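BRO1 protein (Saccharomyces cerevisiae, PDB 1ZB1) sorts cargo into multivesicular bodies and recruits the deubiquitinase Doa4 to endosomes, its Bro1 domain, the part in this chain, possibly binding Snf7. Local coordinates at residues S77-L82 with A119-C124; C124-I129 with P347-I352. One frame throughout, in Å; residues are numbered along the deposited sequence.

Interaction 1: S77-L82 with A119-C124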
ATOM      1  N   SER A  77     -17.744   3.594  -9.477  1.00 17.62           N
ATOM      2  CA  SER A  77     -18.566   4.789  -9.673  1.00 18.34           C
ATOM      3  C   SER A  77     -20.023   4.392  -9.857  1.00 17.16           C
ATOM      4  O   SER A  77     -20.915   5.013  -9.283  1.00 17.70           O
ATOM      5  CB  SER A  77     -18.098   5.601 -10.889  1.00 20.81           C
ATOM      6  OG  SER A  77     -16.824   6.179 -10.654  1.00 25.78           O
ATOM      7  N   PHE A  78     -20.263   3.357 -10.656  1.00 15.83           N
ATOM      8  CA  PHE A  78     -21.622   2.878 -10.895  1.00 15.26           C
ATOM      9  C   PHE A  78     -22.270   2.516  -9.565  1.00 17.72           C
ATOM     10  O   PHE A  78     -23.418   2.870  -9.295  1.00 17.57           O
ATOM     11  CB  PHE A  78     -21.614   1.631 -11.783  1.00 15.55           C
ATOM     12  CG  PHE A  78     -22.945   0.927 -11.831  1.00 15.60           C
ATOM     13  CD1 PHE A  78     -23.955   1.378 -12.674  1.00 16.56           C
ATOM     14  CD2 PHE A  78     -23.213  -0.138 -10.974  1.00 14.16           C
ATOM     15  CE1 PHE A  78     -25.220   0.780 -12.664  1.00 17.88           C
ATOM     16  CE2 PHE A  78     -24.474  -0.739 -10.959  1.00 13.85           C
ATOM     17  CZ  PHE A  78     -25.478  -0.277 -11.804  1.00 16.11           C
ATOM     18  N   LEU A  79     -21.516   1.783  -8.751  1.00 17.45           N
ATOM     19  CA  LEU A  79     -21.973   1.333  -7.435  1.00 18.98           C
ATOM     20  C   LEU A  79     -22.239   2.481  -6.472  1.00 19.91           C
ATOM     21  O   LEU A  79     -23.214   2.450  -5.716  1.00 20.18           O
ATOM     22  CB  LEU A  79     -20.920   0.420  -6.804  1.00 19.51           C
ATOM     23  CG  LEU A  79     -20.965  -1.107  -6.874  1.00 22.51           C
ATOM     24  CD1 LEU A  79     -21.955  -1.629  -7.903  1.00 18.42           C
ATOM     25  CD2 LEU A  79     -19.559  -1.588  -7.138  1.00 17.57           C
ATOM     26  N   GLU A  80     -21.356   3.476  -6.477  1.00 20.28           N
ATOM     27  CA  GLU A  80     -21.502   4.613  -5.578  1.00 22.59           C
ATOM     28  C   GLU A  80     -22.776   5.401  -5.893  1.00 22.62           C
ATOM     29  O   GLU A  80     -23.524   5.775  -4.983  1.00 22.19           O
ATOM     30  CB  GLU A  80     -20.265   5.520  -5.659  1.00 22.13           C
ATOM     31  CG  GLU A  80     -20.227   6.603  -4.591  1.00 26.29           C
ATOM     32  CD  GLU A  80     -20.149   6.038  -3.179  1.00 30.32           C
ATOM     33  OE1 GLU A  80     -20.982   5.171  -2.825  1.00 33.10           O
ATOM     34  OE2 GLU A  80     -19.265   6.471  -2.417  1.00 32.43           O
ATOM     35  N   HIS A  81     -23.027   5.651  -7.175  1.00 23.00           N
ATOM     36  CA  HIS A  81     -24.233   6.370  -7.572  1.00 23.62           C
ATOM     37  C   HIS A  81     -25.476   5.535  -7.261  1.00 23.26           C
ATOM     38  O   HIS A  81     -26.517   6.081  -6.897  1.00 23.05           O
ATOM     39  CB  HIS A  81     -24.209   6.705  -9.068  1.00 23.97           C
ATOM     40  CG  HIS A  81     -23.363   7.891  -9.413  1.00 26.50           C
ATOM     41  ND1 HIS A  81     -22.170   7.783 -10.098  1.00 26.41           N
ATOM     42  CD2 HIS A  81     -23.543   9.213  -9.179  1.00 25.70           C
ATOM     43  CE1 HIS A  81     -21.654   8.987 -10.272  1.00 25.86           C
ATOM     44  NE2 HIS A  81     -22.466   9.872  -9.723  1.00 26.58           N
ATOM     45  N   LEU A  82     -25.367   4.215  -7.416  1.00 22.74           N
ATOM     46  CA  LEU A  82     -26.485   3.321  -7.133  1.00 23.32           C
ATOM     47  C   LEU A  82     -26.800   3.407  -5.642  1.00 24.37           C
ATOM     48  O   LEU A  82     -27.965   3.450  -5.236  1.00 23.89           O
ATOM     49  CB  LEU A  82     -26.124   1.874  -7.497  1.00 23.85           C
ATOM     50  CG  LEU A  82     -27.200   0.805  -7.260  1.00 23.55           C
ATOM     51  CD1 LEU A  82     -28.455   1.132  -8.060  1.00 22.38           C
ATOM     52  CD2 LEU A  82     -26.659  -0.557  -7.667  1.00 25.18           C
ATOM     53  N   ALA A 119     -22.587  -2.361  -0.008  1.00 19.09           N
ATOM     54  CA  ALA A 119     -21.337  -2.154   0.728  1.00 18.85           C
ATOM     55  C   ALA A 119     -20.356  -3.313   0.524  1.00 20.50           C
ATOM     56  O   ALA A 119     -19.138  -3.104   0.480  1.00 20.71           O
ATOM     57  CB  ALA A 119     -21.621  -1.975   2.229  1.00 20.98           C
ATOM     58  N   PHE A 120     -20.877  -4.534   0.418  1.00 17.05           N
ATOM     59  CA  PHE A 120     -20.022  -5.704   0.215  1.00 15.31           C
ATOM     60  C   PHE A 120     -19.374  -5.621  -1.177  1.00 16.01           C
ATOM     61  O   PHE A 120     -18.154  -5.732  -1.307  1.00 14.95           O
ATOM     62  CB  PHE A 120     -20.853  -6.994   0.339  1.00 16.61           C
ATOM     63  CG  PHE A 120     -20.046  -8.268   0.214  1.00 16.59           C
ATOM     64  CD1 PHE A 120     -18.934  -8.492   1.022  1.00 15.96           C
ATOM     65  CD2 PHE A 120     -20.424  -9.262  -0.688  1.00 18.01           C
ATOM     66  CE1 PHE A 120     -18.205  -9.686   0.941  1.00 16.38           C
ATOM     67  CE2 PHE A 120     -19.700 -10.467  -0.779  1.00 17.96           C
ATOM     68  CZ  PHE A 120     -18.590 -10.674   0.039  1.00 16.65           C
ATOM     69  N   GLU A 121     -20.190  -5.405  -2.206  1.00 15.41           N
ATOM     70  CA  GLU A 121     -19.683  -5.307  -3.584  1.00 15.58           C
ATOM     71  C   GLU A 121     -18.694  -4.133  -3.708  1.00 16.12           C
ATOM     72  O   GLU A 121     -17.649  -4.260  -4.350  1.00 14.31           O
ATOM     73  CB  GLU A 121     -20.853  -5.150  -4.576  1.00 13.14           C
ATOM     74  CG  GLU A 121     -20.444  -5.050  -6.063  1.00 13.73           C
ATOM     75  CD  GLU A 121     -20.166  -6.398  -6.728  1.00 16.69           C
ATOM     76  OE1 GLU A 121     -19.752  -7.348  -6.038  1.00 17.72           O
ATOM     77  OE2 GLU A 121     -20.355  -6.503  -7.961  1.00 18.45           O
ATOM     78  N   LYS A 122     -19.008  -3.010  -3.061  1.00 16.27           N
ATOM     79  CA  LYS A 122     -18.142  -1.830  -3.076  1.00 18.01           C
ATOM     80  C   LYS A 122     -16.799  -2.075  -2.391  1.00 18.00           C
ATOM     81  O   LYS A 122     -15.741  -1.829  -2.971  1.00 18.23           O
ATOM     82  CB  LYS A 122     -18.823  -0.646  -2.370  1.00 18.04           C
ATOM     83  CG  LYS A 122     -19.841   0.104  -3.206  1.00 15.90           C
ATOM     84  CD  LYS A 122     -20.694   1.042  -2.346  1.00 18.72           C
ATOM     85  CE  LYS A 122     -19.842   2.010  -1.528  1.00 22.58           C
ATOM     86  NZ  LYS A 122     -20.676   2.988  -0.768  1.00 22.88           N
ATOM     87  N   SER A 123     -16.844  -2.543  -1.147  1.00 16.24           N
ATOM     88  CA  SER A 123     -15.623  -2.783  -0.388  1.00 16.68           C
ATOM     89  C   SER A 123     -14.673  -3.750  -1.092  1.00 14.66           C
ATOM     90  O   SER A 123     -13.459  -3.514  -1.133  1.00 14.23           O
ATOM     91  CB  SER A 123     -15.961  -3.302   1.024  1.00 18.05           C
ATOM     92  OG  SER A 123     -16.668  -4.527   0.981  1.00 33.63           O
ATOM     93  N   CYS A 124     -15.214  -4.829  -1.650  1.00 13.11           N
ATOM     94  CA  CYS A 124     -14.371  -5.807  -2.335  1.00 15.84           C
ATOM     95  C   CYS A 124     -13.732  -5.206  -3.595  1.00 16.15           C
ATOM     96  O   CYS A 124     -12.553  -5.434  -3.879  1.00 15.72           O
ATOM     97  CB  CYS A 124     -15.182  -7.055  -2.683  1.00 16.33           C
ATOM     98  SG  CYS A 124     -15.576  -8.092  -1.235  1.00 18.60           S
TER
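Leu79 and Lys122 meet where two helices of the Bro1 domain, 65-86 and 118-139, run roughly antiparallel. The N-to-C directions of the short segments 77-82 and 119-124 differ by 150°. Their axes come no closer than 10.0 Å, an ordinary spacing for packed helices, filled here by side chains.

The packed part is apolar and centres on Leu79. Leu79 points at the other helix, and its CB lies 3.8 Å from CG of Lys122. The two side chains run past each other in opposite directions. Nearer its tip Leu79 crosses Glu121 at about a right angle, with CD2 3.7 Å from CG of Glu121. Only the methylene part of Glu121 takes part here. Its carboxylate is held by other residues: Trp99 NE1 hydrogen-bonds to OE1, while OE2 takes a salt bridge from Arg56 and a hydrogen bond with Tyr75.

The thinner part lies beyond Leu79, where one salt bridge joins the ends of Glu80 and Lys122. It is still buried, not a solvent edge. Both chains bend to get there, Glu80 at its second torsion and Lys122 at its third. Tyr83 also makes a cation-pi contact with Lys122. The carboxylate of Glu80 probably balances the buried charge. In this salt bridge Lys122 NZ donates to Glu80 OE1 over 3.0 Å, on the syn side and 22° out of the carboxylate plane.

Interaction 2: C124-I129 with P347-I352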
ATOM      1  N   CYS A 124     -15.214  -4.829  -1.650  1.00 13.11           N
ATOM      2  CA  CYS A 124     -14.371  -5.807  -2.335  1.00 15.84           C
ATOM      3  C   CYS A 124     -13.732  -5.206  -3.595  1.00 16.15           C
ATOM      4  O   CYS A 124     -12.553  -5.434  -3.879  1.00 15.72           O
ATOM      5  CB  CYS A 124     -15.182  -7.055  -2.683  1.00 16.33           C
ATOM      6  SG  CYS A 124     -15.576  -8.092  -1.235  1.00 18.60           S
ATOM      7  N   THR A 125     -14.514  -4.440  -4.343  1.00 16.05           N
ATOM      8  CA  THR A 125     -14.007  -3.793  -5.544  1.00 15.40           C
ATOM      9  C   THR A 125     -12.889  -2.792  -5.180  1.00 15.45           C
ATOM     10  O   THR A 125     -11.849  -2.742  -5.839  1.00 13.18           O
ATOM     11  CB  THR A 125     -15.145  -3.049  -6.283  1.00 17.84           C
ATOM     12  OG1 THR A 125     -16.069  -4.002  -6.823  1.00 28.29           O
ATOM     13  CG2 THR A 125     -14.579  -2.193  -7.411  1.00  7.05           C
ATOM     14  N   LEU A 126     -13.102  -1.999  -4.131  1.00 15.73           N
ATOM     15  CA  LEU A 126     -12.095  -1.012  -3.721  1.00 14.90           C
ATOM     16  C   LEU A 126     -10.826  -1.691  -3.199  1.00 14.50           C
ATOM     17  O   LEU A 126      -9.715  -1.168  -3.347  1.00 14.37           O
ATOM     18  CB  LEU A 126     -12.678  -0.057  -2.667  1.00 17.21           C
ATOM     19  CG  LEU A 126     -11.725   0.985  -2.063  1.00 19.31           C
ATOM     20  CD1 LEU A 126     -10.995   1.759  -3.163  1.00 17.58           C
ATOM     21  CD2 LEU A 126     -12.534   1.936  -1.190  1.00 15.37           C
ATOM     22  N   PHE A 127     -10.983  -2.858  -2.590  1.00 15.52           N
ATOM     23  CA  PHE A 127      -9.823  -3.600  -2.107  1.00 14.37           C
ATOM     24  C   PHE A 127      -8.949  -3.942  -3.326  1.00 12.67           C
ATOM     25  O   PHE A 127      -7.720  -3.797  -3.301  1.00 12.90           O
ATOM     26  CB  PHE A 127     -10.280  -4.887  -1.406  1.00 13.22           C
ATOM     27  CG  PHE A 127      -9.152  -5.712  -0.842  1.00 17.30           C
ATOM     28  CD1 PHE A 127      -8.447  -6.600  -1.647  1.00 15.36           C
ATOM     29  CD2 PHE A 127      -8.789  -5.588   0.503  1.00 17.23           C
ATOM     30  CE1 PHE A 127      -7.393  -7.359  -1.134  1.00 15.71           C
ATOM     31  CE2 PHE A 127      -7.734  -6.338   1.037  1.00 17.26           C
ATOM     32  CZ  PHE A 127      -7.031  -7.228   0.222  1.00 17.46           C
ATOM     33  N   ASN A 128      -9.587  -4.397  -4.399  1.00 13.61           N
ATOM     34  CA  ASN A 128      -8.844  -4.742  -5.610  1.00 14.27           C
ATOM     35  C   ASN A 128      -8.245  -3.502  -6.282  1.00 14.76           C
ATOM     36  O   ASN A 128      -7.152  -3.561  -6.841  1.00 16.52           O
ATOM     37  CB  ASN A 128      -9.743  -5.533  -6.577  1.00 14.32           C
ATOM     38  CG  ASN A 128      -9.873  -7.004  -6.170  1.00 17.22           C
ATOM     39  OD1 ASN A 128      -9.150  -7.471  -5.289  1.00 16.37           O
ATOM     40  ND2 ASN A 128     -10.782  -7.734  -6.811  1.00 17.42           N
ATOM     41  N   ILE A 129      -8.954  -2.377  -6.216  1.00 16.31           N
ATOM     42  CA  ILE A 129      -8.454  -1.127  -6.790  1.00 14.24           C
ATOM     43  C   ILE A 129      -7.132  -0.767  -6.092  1.00 15.92           C
ATOM     44  O   ILE A 129      -6.140  -0.398  -6.738  1.00 14.89           O
ATOM     45  CB  ILE A 129      -9.483   0.013  -6.593  1.00 14.11           C
ATOM     46  CG1 ILE A 129     -10.647  -0.168  -7.576  1.00 15.20           C
ATOM     47  CG2 ILE A 129      -8.821   1.373  -6.787  1.00 13.76           C
ATOM     48  CD1 ILE A 129     -11.796   0.812  -7.372  1.00 16.64           C
ATOM     49  N   PRO A 347      -3.756  11.594  -1.032  1.00 31.23           N
ATOM     50  CA  PRO A 347      -4.972  12.299  -1.437  1.00 31.54           C
ATOM     51  C   PRO A 347      -6.141  11.524  -0.841  1.00 30.25           C
ATOM     52  O   PRO A 347      -5.951  10.423  -0.330  1.00 30.12           O
ATOM     53  CB  PRO A 347      -4.917  12.205  -2.952  1.00 31.93           C
ATOM     54  CG  PRO A 347      -4.355  10.835  -3.155  1.00 32.18           C
ATOM     55  CD  PRO A 347      -3.230  10.778  -2.142  1.00 32.33           C
ATOM     56  N   THR A 348      -7.343  12.079  -0.875  1.00 30.19           N
ATOM     57  CA  THR A 348      -8.480  11.341  -0.324  1.00 30.77           C
ATOM     58  C   THR A 348      -8.980  10.351  -1.374  1.00 27.83           C
ATOM     59  O   THR A 348      -8.757  10.553  -2.567  1.00 24.64           O
ATOM     60  CB  THR A 348      -9.644  12.281   0.050  1.00 33.70           C
ATOM     61  OG1 THR A 348     -10.006  13.066  -1.092  1.00 41.11           O
ATOM     62  CG2 THR A 348      -9.247  13.199   1.204  1.00 32.94           C
ATOM     63  N   TRP A 349      -9.626   9.271  -0.933  1.00 25.81           N
ATOM     64  CA  TRP A 349     -10.186   8.287  -1.863  1.00 25.21           C
ATOM     65  C   TRP A 349     -11.208   9.043  -2.702  1.00 25.42           C
ATOM     66  O   TRP A 349     -11.341   8.809  -3.902  1.00 24.83           O
ATOM     67  CB  TRP A 349     -10.882   7.140  -1.107  1.00 22.29           C
ATOM     68  CG  TRP A 349     -11.913   6.362  -1.932  1.00 19.57           C
ATOM     69  CD1 TRP A 349     -13.221   6.130  -1.597  1.00 18.33           C
ATOM     70  CD2 TRP A 349     -11.717   5.741  -3.216  1.00 18.66           C
ATOM     71  NE1 TRP A 349     -13.853   5.409  -2.591  1.00 15.38           N
ATOM     72  CE2 TRP A 349     -12.953   5.158  -3.594  1.00 18.05           C
ATOM     73  CE3 TRP A 349     -10.620   5.624  -4.087  1.00 18.54           C
ATOM     74  CZ2 TRP A 349     -13.123   4.467  -4.803  1.00 16.83           C
ATOM     75  CZ3 TRP A 349     -10.791   4.934  -5.295  1.00 15.57           C
ATOM     76  CH2 TRP A 349     -12.033   4.368  -5.637  1.00 17.65           C
ATOM     77  N   GLU A 350     -11.918   9.965  -2.051  1.00 25.76           N
ATOM     78  CA  GLU A 350     -12.929  10.780  -2.718  1.00 27.16           C
ATOM     79  C   GLU A 350     -12.364  11.508  -3.939  1.00 25.32           C
ATOM     80  O   GLU A 350     -13.010  11.571  -4.986  1.00 24.71           O
ATOM     81  CB  GLU A 350     -13.522  11.805  -1.742  1.00 31.54           C
ATOM     82  CG  GLU A 350     -14.402  11.222  -0.633  1.00 36.95           C
ATOM     83  CD  GLU A 350     -13.613  10.659   0.547  1.00 40.80           C
ATOM     84  OE1 GLU A 350     -14.242  10.355   1.585  1.00 42.16           O
ATOM     85  OE2 GLU A 350     -12.374  10.519   0.447  1.00 41.59           O
ATOM     86  N   LYS A 351     -11.159  12.055  -3.800  1.00 23.88           N
ATOM     87  CA  LYS A 351     -10.511  12.774  -4.893  1.00 23.68           C
ATOM     88  C   LYS A 351      -9.999  11.837  -5.988  1.00 22.95           C
ATOM     89  O   LYS A 351      -9.932  12.216  -7.155  1.00 20.72           O
ATOM     90  CB  LYS A 351      -9.358  13.629  -4.356  1.00 27.48           C
ATOM     91  CG  LYS A 351      -9.819  14.772  -3.462  1.00 33.21           C
ATOM     92  CD  LYS A 351      -8.654  15.644  -3.013  1.00 39.61           C
ATOM     93  CE  LYS A 351      -9.126  16.786  -2.116  1.00 40.70           C
ATOM     94  NZ  LYS A 351      -8.012  17.704  -1.742  1.00 42.46           N
ATOM     95  N   ILE A 352      -9.626  10.618  -5.612  1.00 20.48           N
ATOM     96  CA  ILE A 352      -9.146   9.645  -6.588  1.00 19.20           C
ATOM     97  C   ILE A 352     -10.324   9.180  -7.451  1.00 19.67           C
ATOM     98  O   ILE A 352     -10.202   9.020  -8.665  1.00 19.28           O
ATOM     99  CB  ILE A 352      -8.518   8.413  -5.886  1.00 20.81           C
ATOM    100  CG1 ILE A 352      -7.150   8.782  -5.299  1.00 21.12           C
ATOM    101  CG2 ILE A 352      -8.393   7.253  -6.869  1.00 19.90           C
ATOM    102  CD1 ILE A 352      -6.531   7.689  -4.432  1.00 20.72           C
TER
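Trp349 lays one face of its indole against Leu126, and this pair carries most of the contact. Trp349 has the most surface buried, Leu126 comes next, and Ile129 adds a smaller share. No hydrogen bond crosses between 124-129 and 347-352.

The backbones stay well apart. The nearest CA atoms, those of Leu126 and Trp349, are 9.7 Å from each other. The indole fills much of that distance. Its CG is anti to the backbone N (chi1 159°), which sends the ring out toward helix 118-139.

Leu126 CD1 sits over the six-membered ring. It is 3.6 Å from the centroid and 7° off the ring normal, a well-centred CH-pi contact. Its distances to the six ring carbons are therefore much alike, the shortest being 3.7 Å to CH2. The second methyl, CD2, lies by the nitrogen-bearing part of the indole, 4.0 Å from NE1. One leucine thus spans both rings of the indole.

Ile129 is one helical turn further on. Its side chain crosses that of Trp349 at about a right angle. CD1 makes the approach, 4.0 Å from CH2, and meets the ring obliquely.

Other helices add to the surroundings of the indole. Tyr76 meets it edge-to-face, Leu73 of the same helix 65-86 touches it, and Tyr161 of helix 146-165 packs on it as well.

Trp349 is the first residue of helix 349-371. Thr348 is the N-cap, and its OG1 accepts from Lys351 N over 3.1 Å. A capped helix start with its first side chain inserted between neighbouring helices thus joins the last helix of this domain, 349-371, to the helical core of the Bro1 domain.

How the interactions relate
Both interactions use helix 118-139, and their centres lie 11 Å apart. Interaction 1 takes its first part, interaction 2 the next turns, with Cys124 shared between the two segments. They also touch directly, since Leu79 CD2 packs 4.3 Å from Thr125 OG1. Along the chain they come in series. Interaction 1 joins helices close in sequence, with the strands 97-100 and 112-115 lying between them in sequence. Interaction 2 spans 217 residues and brings in helix 349-371. Helix 65-86 takes part in interaction 1 and also borders interaction 2. Two helices near each other in sequence and one far along the chain are thereby packed together in the Bro1 domain.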